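Local coordinates for protein methylase yhhF (Escherichia coli, PDB 2FPO) that methylates the N2 atom of guanine 966 in 16S rRNA of the assembled 30S particle, with S-adenosyl-L-methionine as methyl donor, at residues Val128-Asn142 against Val158-Pro170. Residues are numbered along the deposited sequence; the frame is centred on the assembly and turned at random.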
ATOM      1  N   VAL A 128       0.557   3.994   0.871  1.00 26.91           N
ATOM      2  CA  VAL A 128       0.718   5.280   0.160  1.00 27.68           C
ATOM      3  C   VAL A 128       2.201   5.539  -0.107  1.00 27.38           C
ATOM      4  O   VAL A 128       2.910   6.214   0.652  1.00 28.14           O
ATOM      5  CB  VAL A 128       0.069   6.474   0.927  1.00 28.73           C
ATOM      6  CG1 VAL A 128       0.088   7.761   0.058  1.00 27.20           C
ATOM      7  CG2 VAL A 128      -1.333   6.128   1.395  1.00 26.35           C
ATOM      8  N   ASP A 129       2.670   5.003  -1.224  1.00 27.73           N
ATOM      9  CA  ASP A 129       4.042   5.188  -1.635  1.00 28.49           C
ATOM     10  C   ASP A 129       3.986   5.737  -3.062  1.00 28.52           C
ATOM     11  O   ASP A 129       4.155   4.996  -4.015  1.00 27.25           O
ATOM     12  CB  ASP A 129       4.794   3.856  -1.583  1.00 29.51           C
ATOM     13  CG  ASP A 129       6.229   3.976  -2.101  1.00 33.31           C
ATOM     14  OD1 ASP A 129       6.833   5.081  -1.989  1.00 38.23           O
ATOM     15  OD2 ASP A 129       6.741   2.976  -2.648  1.00 36.00           O
ATOM     16  N   PRO A 130       3.695   7.044  -3.212  1.00 28.14           N
ATOM     17  CA  PRO A 130       3.592   7.548  -4.587  1.00 27.25           C
ATOM     18  C   PRO A 130       4.919   7.634  -5.357  1.00 27.06           C
ATOM     19  O   PRO A 130       5.995   7.748  -4.723  1.00 27.55           O
ATOM     20  CB  PRO A 130       2.925   8.928  -4.404  1.00 26.86           C
ATOM     21  CG  PRO A 130       3.325   9.343  -3.015  1.00 27.64           C
ATOM     22  CD  PRO A 130       3.386   8.078  -2.205  1.00 27.76           C
ATOM     23  N   PRO A 131       4.857   7.587  -6.716  1.00 26.26           N
ATOM     24  CA  PRO A 131       6.057   7.645  -7.545  1.00 26.93           C
ATOM     25  C   PRO A 131       6.784   8.979  -7.361  1.00 27.03           C
ATOM     26  O   PRO A 131       8.002   9.055  -7.490  1.00 27.22           O
ATOM     27  CB  PRO A 131       5.503   7.479  -8.992  1.00 26.36           C
ATOM     28  CG  PRO A 131       4.108   7.983  -8.907  1.00 26.28           C
ATOM     29  CD  PRO A 131       3.640   7.483  -7.548  1.00 26.93           C
ATOM     30  N   PHE A 132       6.034  10.025  -7.045  1.00 27.49           N
ATOM     31  CA  PHE A 132       6.638  11.283  -6.612  1.00 27.94           C
ATOM     32  C   PHE A 132       5.721  11.873  -5.528  1.00 28.59           C
ATOM     33  O   PHE A 132       4.546  11.532  -5.472  1.00 27.01           O
ATOM     34  CB  PHE A 132       6.891  12.233  -7.813  1.00 26.97           C
ATOM     35  CG  PHE A 132       5.653  12.528  -8.608  1.00 26.23           C
ATOM     36  CD1 PHE A 132       4.793  13.556  -8.215  1.00 24.92           C
ATOM     37  CD2 PHE A 132       5.312  11.747  -9.713  1.00 24.02           C
ATOM     38  CE1 PHE A 132       3.621  13.817  -8.924  1.00 26.87           C
ATOM     39  CE2 PHE A 132       4.157  12.010 -10.439  1.00 24.61           C
ATOM     40  CZ  PHE A 132       3.297  13.040 -10.037  1.00 25.82           C
ATOM     41  N   ARG A 133       6.255  12.762  -4.694  1.00 29.85           N
ATOM     42  CA  ARG A 133       5.598  13.228  -3.462  0.50 31.28           C
ATOM     43  C   ARG A 133       4.648  14.408  -3.703  1.00 31.42           C
ATOM     44  O   ARG A 133       3.441  14.351  -3.399  1.00 30.48           O
ATOM     45  CB  ARG A 133       6.693  13.657  -2.460  0.50 31.75           C
ATOM     46  CG  ARG A 133       6.228  14.091  -1.061  0.50 35.31           C
ATOM     47  CD  ARG A 133       6.066  15.618  -0.870  0.50 39.02           C
ATOM     48  NE  ARG A 133       7.194  16.415  -1.358  0.50 41.84           N
ATOM     49  CZ  ARG A 133       7.268  17.741  -1.273  0.50 43.23           C
ATOM     50  NH1 ARG A 133       6.283  18.434  -0.705  0.50 44.69           N
ATOM     51  NH2 ARG A 133       8.325  18.380  -1.759  0.50 43.61           N
ATOM     52  N   ARG A 134       5.237  15.498  -4.193  1.00 31.37           N
ATOM     53  CA  ARG A 134       4.533  16.762  -4.306  1.00 32.39           C
ATOM     54  C   ARG A 134       3.533  16.755  -5.442  1.00 32.42           C
ATOM     55  O   ARG A 134       3.892  16.600  -6.621  1.00 31.92           O
ATOM     56  CB  ARG A 134       5.519  17.936  -4.426  1.00 33.28           C
ATOM     57  CG  ARG A 134       4.834  19.287  -4.244  1.00 36.45           C
ATOM     58  CD  ARG A 134       5.722  20.364  -3.601  1.00 40.17           C
ATOM     59  NE  ARG A 134       7.059  20.478  -4.190  1.00 41.40           N
ATOM     60  CZ  ARG A 134       7.304  20.701  -5.473  1.00 41.73           C
ATOM     61  NH1 ARG A 134       6.294  20.820  -6.342  1.00 41.15           N
ATOM     62  NH2 ARG A 134       8.568  20.792  -5.883  1.00 42.99           N
ATOM     63  N   GLY A 135       2.269  16.945  -5.068  1.00 32.63           N
ATOM     64  CA  GLY A 135       1.148  16.792  -6.000  1.00 33.15           C
ATOM     65  C   GLY A 135       0.307  15.555  -5.764  1.00 32.89           C
ATOM     66  O   GLY A 135      -0.821  15.486  -6.225  1.00 33.65           O
ATOM     67  N   LEU A 136       0.862  14.559  -5.062  1.00 32.73           N
ATOM     68  CA  LEU A 136       0.166  13.295  -4.799  1.00 32.10           C
ATOM     69  C   LEU A 136       0.035  12.980  -3.311  1.00 31.80           C
ATOM     70  O   LEU A 136      -1.008  12.542  -2.873  1.00 32.38           O
ATOM     71  CB  LEU A 136       0.865  12.104  -5.493  1.00 32.29           C
ATOM     72  CG  LEU A 136       1.019  12.087  -7.028  1.00 32.68           C
ATOM     73  CD1 LEU A 136       1.800  10.869  -7.430  1.00 31.85           C
ATOM     74  CD2 LEU A 136      -0.336  12.130  -7.786  1.00 33.12           C
ATOM     75  N   LEU A 137       1.091  13.154  -2.533  1.00 31.13           N
ATOM     76  CA  LEU A 137       1.085  12.572  -1.188  1.00 31.01           C
ATOM     77  C   LEU A 137      -0.035  13.116  -0.282  1.00 30.66           C
ATOM     78  O   LEU A 137      -0.876  12.352   0.189  1.00 29.70           O
ATOM     79  CB  LEU A 137       2.438  12.744  -0.491  1.00 30.44           C
ATOM     80  CG  LEU A 137       2.597  12.005   0.854  1.00 31.52           C
ATOM     81  CD1 LEU A 137       2.500  10.484   0.687  1.00 29.51           C
ATOM     82  CD2 LEU A 137       3.903  12.333   1.522  1.00 31.89           C
ATOM     83  N   GLU A 138      -0.028  14.426  -0.038  1.00 30.01           N
ATOM     84  CA  GLU A 138      -1.036  15.012   0.825  1.00 31.47           C
ATOM     85  C   GLU A 138      -2.448  14.920   0.276  1.00 30.89           C
ATOM     86  O   GLU A 138      -3.386  14.794   1.064  1.00 29.74           O
ATOM     87  CB  GLU A 138      -0.714  16.462   1.170  1.00 32.92           C
ATOM     88  CG  GLU A 138      -0.029  16.603   2.520  1.00 38.57           C
ATOM     89  CD  GLU A 138       1.460  16.779   2.401  1.00 46.00           C
ATOM     90  OE1 GLU A 138       2.095  15.918   1.736  1.00 50.80           O
ATOM     91  OE2 GLU A 138       1.987  17.773   2.965  1.00 45.55           O
ATOM     92  N   GLU A 139      -2.570  15.005  -1.058  1.00 29.82           N
ATOM     93  CA  GLU A 139      -3.835  14.898  -1.783  1.00 30.51           C
ATOM     94  C   GLU A 139      -4.477  13.535  -1.568  1.00 30.19           C
ATOM     95  O   GLU A 139      -5.685  13.429  -1.355  1.00 29.61           O
ATOM     96  CB  GLU A 139      -3.602  15.076  -3.290  1.00 29.76           C
ATOM     97  CG  GLU A 139      -3.357  16.528  -3.736  1.00 31.16           C
ATOM     98  CD  GLU A 139      -1.912  17.021  -3.508  1.00 34.99           C
ATOM     99  OE1 GLU A 139      -1.046  16.245  -3.035  1.00 32.93           O
ATOM    100  OE2 GLU A 139      -1.646  18.212  -3.805  1.00 37.06           O
ATOM    101  N   THR A 140      -3.648  12.502  -1.640  1.00 29.43           N
ATOM    102  CA  THR A 140      -4.087  11.109  -1.470  1.00 29.88           C
ATOM    103  C   THR A 140      -4.565  10.906  -0.046  1.00 29.14           C
ATOM    104  O   THR A 140      -5.633  10.365   0.196  1.00 28.94           O
ATOM    105  CB  THR A 140      -2.935  10.101  -1.822  1.00 29.16           C
ATOM    106  OG1 THR A 140      -2.594  10.249  -3.205  1.00 30.39           O
ATOM    107  CG2 THR A 140      -3.384   8.648  -1.599  1.00 30.12           C
ATOM    108  N   ILE A 141      -3.747  11.350   0.900  1.00 28.64           N
ATOM    109  CA  ILE A 141      -4.083  11.330   2.321  1.00 27.62           C
ATOM    110  C   ILE A 141      -5.450  11.984   2.633  1.00 28.58           C
ATOM    111  O   ILE A 141      -6.248  11.433   3.388  1.00 27.92           O
ATOM    112  CB  ILE A 141      -2.956  11.998   3.126  1.00 27.64           C
ATOM    113  CG1 ILE A 141      -1.785  11.004   3.268  1.00 27.81           C
ATOM    114  CG2 ILE A 141      -3.476  12.578   4.504  1.00 26.05           C
ATOM    115  CD1 ILE A 141      -0.448  11.663   3.698  1.00 25.04           C
ATOM    116  N   ASN A 142      -5.729  13.127   2.015  1.00 28.71           N
ATOM    117  CA  ASN A 142      -7.016  13.804   2.281  1.00 30.28           C
ATOM    118  C   ASN A 142      -8.188  13.099   1.644  1.00 29.87           C
ATOM    119  O   ASN A 142      -9.265  13.055   2.223  1.00 29.89           O
ATOM    120  CB  ASN A 142      -6.986  15.252   1.828  1.00 30.71           C
ATOM    121  CG  ASN A 142      -6.150  16.129   2.735  1.00 34.05           C
ATOM    122  OD1 ASN A 142      -5.535  17.087   2.276  1.00 37.82           O
ATOM    123  ND2 ASN A 142      -6.148  15.828   4.024  1.00 37.11           N
ATOM    124  N   VAL A 158       2.990   5.411   4.847  1.00 27.45           N
ATOM    125  CA  VAL A 158       3.384   6.557   4.048  1.00 29.18           C
ATOM    126  C   VAL A 158       4.901   6.543   3.938  1.00 30.07           C
ATOM    127  O   VAL A 158       5.614   6.442   4.933  1.00 29.65           O
ATOM    128  CB  VAL A 158       2.888   7.934   4.663  1.00 29.59           C
ATOM    129  CG1 VAL A 158       3.405   9.106   3.843  1.00 29.69           C
ATOM    130  CG2 VAL A 158       1.387   7.977   4.731  1.00 29.80           C
ATOM    131  N   GLU A 159       5.377   6.565   2.700  1.00 30.98           N
ATOM    132  CA  GLU A 159       6.784   6.639   2.408  1.00 32.14           C
ATOM    133  C   GLU A 159       7.102   8.028   1.794  1.00 32.85           C
ATOM    134  O   GLU A 159       6.392   8.511   0.890  1.00 32.16           O
ATOM    135  CB  GLU A 159       7.142   5.508   1.448  1.00 31.60           C
ATOM    136  CG  GLU A 159       8.572   5.441   1.084  1.00 36.40           C
ATOM    137  CD  GLU A 159       8.925   4.185   0.286  1.00 39.19           C
ATOM    138  OE1 GLU A 159       8.436   3.079   0.634  1.00 37.73           O
ATOM    139  OE2 GLU A 159       9.717   4.333  -0.674  1.00 40.92           O
ATOM    140  N   SER A 160       8.164   8.661   2.300  1.00 33.16           N
ATOM    141  CA  SER A 160       8.512  10.014   1.893  1.00 33.17           C
ATOM    142  C   SER A 160       9.970  10.362   2.182  1.00 32.99           C
ATOM    143  O   SER A 160      10.512   9.941   3.185  1.00 32.22           O
ATOM    144  CB  SER A 160       7.590  11.011   2.601  1.00 33.07           C
ATOM    145  OG  SER A 160       7.705  12.296   2.022  1.00 35.08           O
ATOM    146  N   GLU A 161      10.584  11.155   1.302  1.00 33.31           N
ATOM    147  CA  GLU A 161      11.949  11.630   1.516  0.50 33.66           C
ATOM    148  C   GLU A 161      12.004  12.511   2.757  1.00 34.17           C
ATOM    149  O   GLU A 161      11.154  13.390   2.935  1.00 34.09           O
ATOM    150  CB  GLU A 161      12.451  12.413   0.297  0.50 33.33           C
ATOM    151  CG  GLU A 161      12.780  11.554  -0.911  0.50 32.70           C
ATOM    152  CD  GLU A 161      11.572  10.797  -1.465  0.50 31.85           C
ATOM    153  OE1 GLU A 161      10.506  11.427  -1.693  0.50 29.51           O
ATOM    154  OE2 GLU A 161      11.704   9.567  -1.671  0.50 30.14           O
ATOM    155  N   VAL A 162      12.988  12.254   3.610  1.00 34.71           N
ATOM    156  CA  VAL A 162      13.215  13.030   4.850  1.00 37.02           C
ATOM    157  C   VAL A 162      13.141  14.541   4.611  1.00 38.05           C
ATOM    158  O   VAL A 162      12.437  15.265   5.329  1.00 38.37           O
ATOM    159  CB  VAL A 162      14.577  12.690   5.485  1.00 36.38           C
ATOM    160  CG1 VAL A 162      14.967  13.724   6.532  1.00 37.67           C
ATOM    161  CG2 VAL A 162      14.523  11.316   6.097  1.00 36.71           C
ATOM    162  N   GLU A 163      13.842  14.981   3.569  1.00 39.38           N
ATOM    163  CA  GLU A 163      13.919  16.379   3.147  1.00 40.91           C
ATOM    164  C   GLU A 163      12.558  17.079   3.068  1.00 41.00           C
ATOM    165  O   GLU A 163      12.487  18.315   3.158  1.00 40.80           O
ATOM    166  CB  GLU A 163      14.565  16.429   1.767  1.00 41.59           C
ATOM    167  CG  GLU A 163      15.476  17.602   1.534  1.00 44.00           C
ATOM    168  CD  GLU A 163      16.155  17.527   0.176  1.00 47.51           C
ATOM    169  OE1 GLU A 163      15.675  16.743  -0.676  1.00 49.70           O
ATOM    170  OE2 GLU A 163      17.160  18.254  -0.029  1.00 49.61           O
ATOM    171  N   ASN A 164      11.496  16.285   2.909  1.00 40.31           N
ATOM    172  CA  ASN A 164      10.142  16.800   2.758  1.00 40.12           C
ATOM    173  C   ASN A 164       9.519  17.218   4.074  1.00 39.73           C
ATOM    174  O   ASN A 164       8.560  17.972   4.069  1.00 40.10           O
ATOM    175  CB  ASN A 164       9.219  15.767   2.087  1.00 40.16           C
ATOM    176  CG  ASN A 164       9.562  15.517   0.627  1.00 40.66           C
ATOM    177  OD1 ASN A 164       9.327  14.422   0.093  1.00 41.22           O
ATOM    178  ND2 ASN A 164      10.101  16.528  -0.033  1.00 41.61           N
ATOM    179  N   GLY A 165      10.064  16.730   5.187  1.00 39.17           N
ATOM    180  CA  GLY A 165       9.443  16.889   6.499  1.00 38.76           C
ATOM    181  C   GLY A 165       8.272  15.938   6.737  1.00 38.79           C
ATOM    182  O   GLY A 165       8.000  15.034   5.924  1.00 39.07           O
ATOM    183  N   LEU A 166       7.561  16.145   7.845  1.00 37.88           N
ATOM    184  CA  LEU A 166       6.356  15.366   8.139  1.00 37.10           C
ATOM    185  C   LEU A 166       5.233  15.817   7.221  1.00 36.49           C
ATOM    186  O   LEU A 166       5.027  17.025   7.061  1.00 36.39           O
ATOM    187  CB  LEU A 166       5.921  15.570   9.590  1.00 36.94           C
ATOM    188  CG  LEU A 166       6.821  15.072  10.706  1.00 36.86           C
ATOM    189  CD1 LEU A 166       6.594  15.948  11.931  1.00 38.81           C
ATOM    190  CD2 LEU A 166       6.580  13.588  11.029  1.00 36.53           C
ATOM    191  N   PRO A 167       4.507  14.858   6.594  1.00 35.64           N
ATOM    192  CA  PRO A 167       3.358  15.308   5.789  1.00 35.04           C
ATOM    193  C   PRO A 167       2.218  15.829   6.666  1.00 34.29           C
ATOM    194  O   PRO A 167       2.050  15.376   7.799  1.00 33.41           O
ATOM    195  CB  PRO A 167       2.910  14.035   5.064  1.00 34.42           C
ATOM    196  CG  PRO A 167       3.330  12.914   5.989  1.00 35.29           C
ATOM    197  CD  PRO A 167       4.670  13.391   6.553  1.00 35.99           C
ATOM    198  N   THR A 168       1.465  16.789   6.130  1.00 34.24           N
ATOM    199  CA  THR A 168       0.216  17.230   6.717  1.00 33.90           C
ATOM    200  C   THR A 168      -0.755  16.042   6.699  1.00 33.91           C
ATOM    201  O   THR A 168      -1.014  15.423   5.646  1.00 33.35           O
ATOM    202  CB  THR A 168      -0.337  18.497   5.978  1.00 34.56           C
ATOM    203  OG1 THR A 168       0.673  19.511   5.979  1.00 35.43           O
ATOM    204  CG2 THR A 168      -1.578  19.080   6.679  1.00 34.66           C
ATOM    205  N   VAL A 169      -1.235  15.690   7.888  1.00 32.97           N
ATOM    206  CA  VAL A 169      -2.211  14.623   8.041  1.00 32.99           C
ATOM    207  C   VAL A 169      -3.420  15.203   8.766  1.00 32.67           C
ATOM    208  O   VAL A 169      -3.279  16.192   9.487  1.00 32.50           O
ATOM    209  CB  VAL A 169      -1.595  13.372   8.782  1.00 32.74           C
ATOM    210  CG1 VAL A 169      -0.481  12.765   7.921  1.00 30.72           C
ATOM    211  CG2 VAL A 169      -1.056  13.757  10.209  1.00 32.82           C
ATOM    212  N   PRO A 170      -4.612  14.606   8.574  1.00 32.84           N
ATOM    213  CA  PRO A 170      -5.777  15.093   9.339  1.00 33.17           C
ATOM    214  C   PRO A 170      -5.549  14.943  10.838  1.00 33.52           C
ATOM    215  O   PRO A 170      -4.695  14.163  11.263  1.00 33.39           O
ATOM    216  CB  PRO A 170      -6.920  14.178   8.867  1.00 33.12           C
ATOM    217  CG  PRO A 170      -6.451  13.671   7.515  1.00 32.46           C
ATOM    218  CD  PRO A 170      -4.979  13.491   7.674  1.00 32.30           C
TER
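V128 and V158 pair where parallel strands 123-128 and 154-161 run side by side in the central sheet of this Rossmann-like methyltransferase fold. E159 N donates to V128 O at 3.2 Å, with an N-H...O angle of 164°. The CA-H of V158 points at the same oxygen. D129 to F132 then read D-P-P-F, a motif consistent with a place near the site of methyl transfer.

Apolar packing sets the start of helix 137-146 on the sheet face that carries V128 and V158. L137 has CG anti to its backbone N (chi1 -172°), which carries the fork down to the sheet, and its CD1 meets V158 CG1 at 3.6 Å. L137 CD2 reaches P167 CB. I141 works on two fronts: CD1 lies near V158 CG2 and P167 CB, while CG2 presses on P170 CD at 3.6 Å. Y189 of strand 184-191 also touches P167.

Polar contacts are sparse. The bent side chain of E138 crosses P167 and T168 at about a right angle, and OE2 takes a weak hydrogen bond from T168 N at 3.4 Å. With E138 replaced by alanine, the N-H of T168 is likely to lose its carboxylate partner, and P167 CB one of its neighbours.

D129 and E159 run alongside each other, with OD1 and OE2 3.3 Å apart. E159 OE1 is hydrogen-bonded to Y157 OH. Apolar side chains thus do most of the joining of helix to sheet.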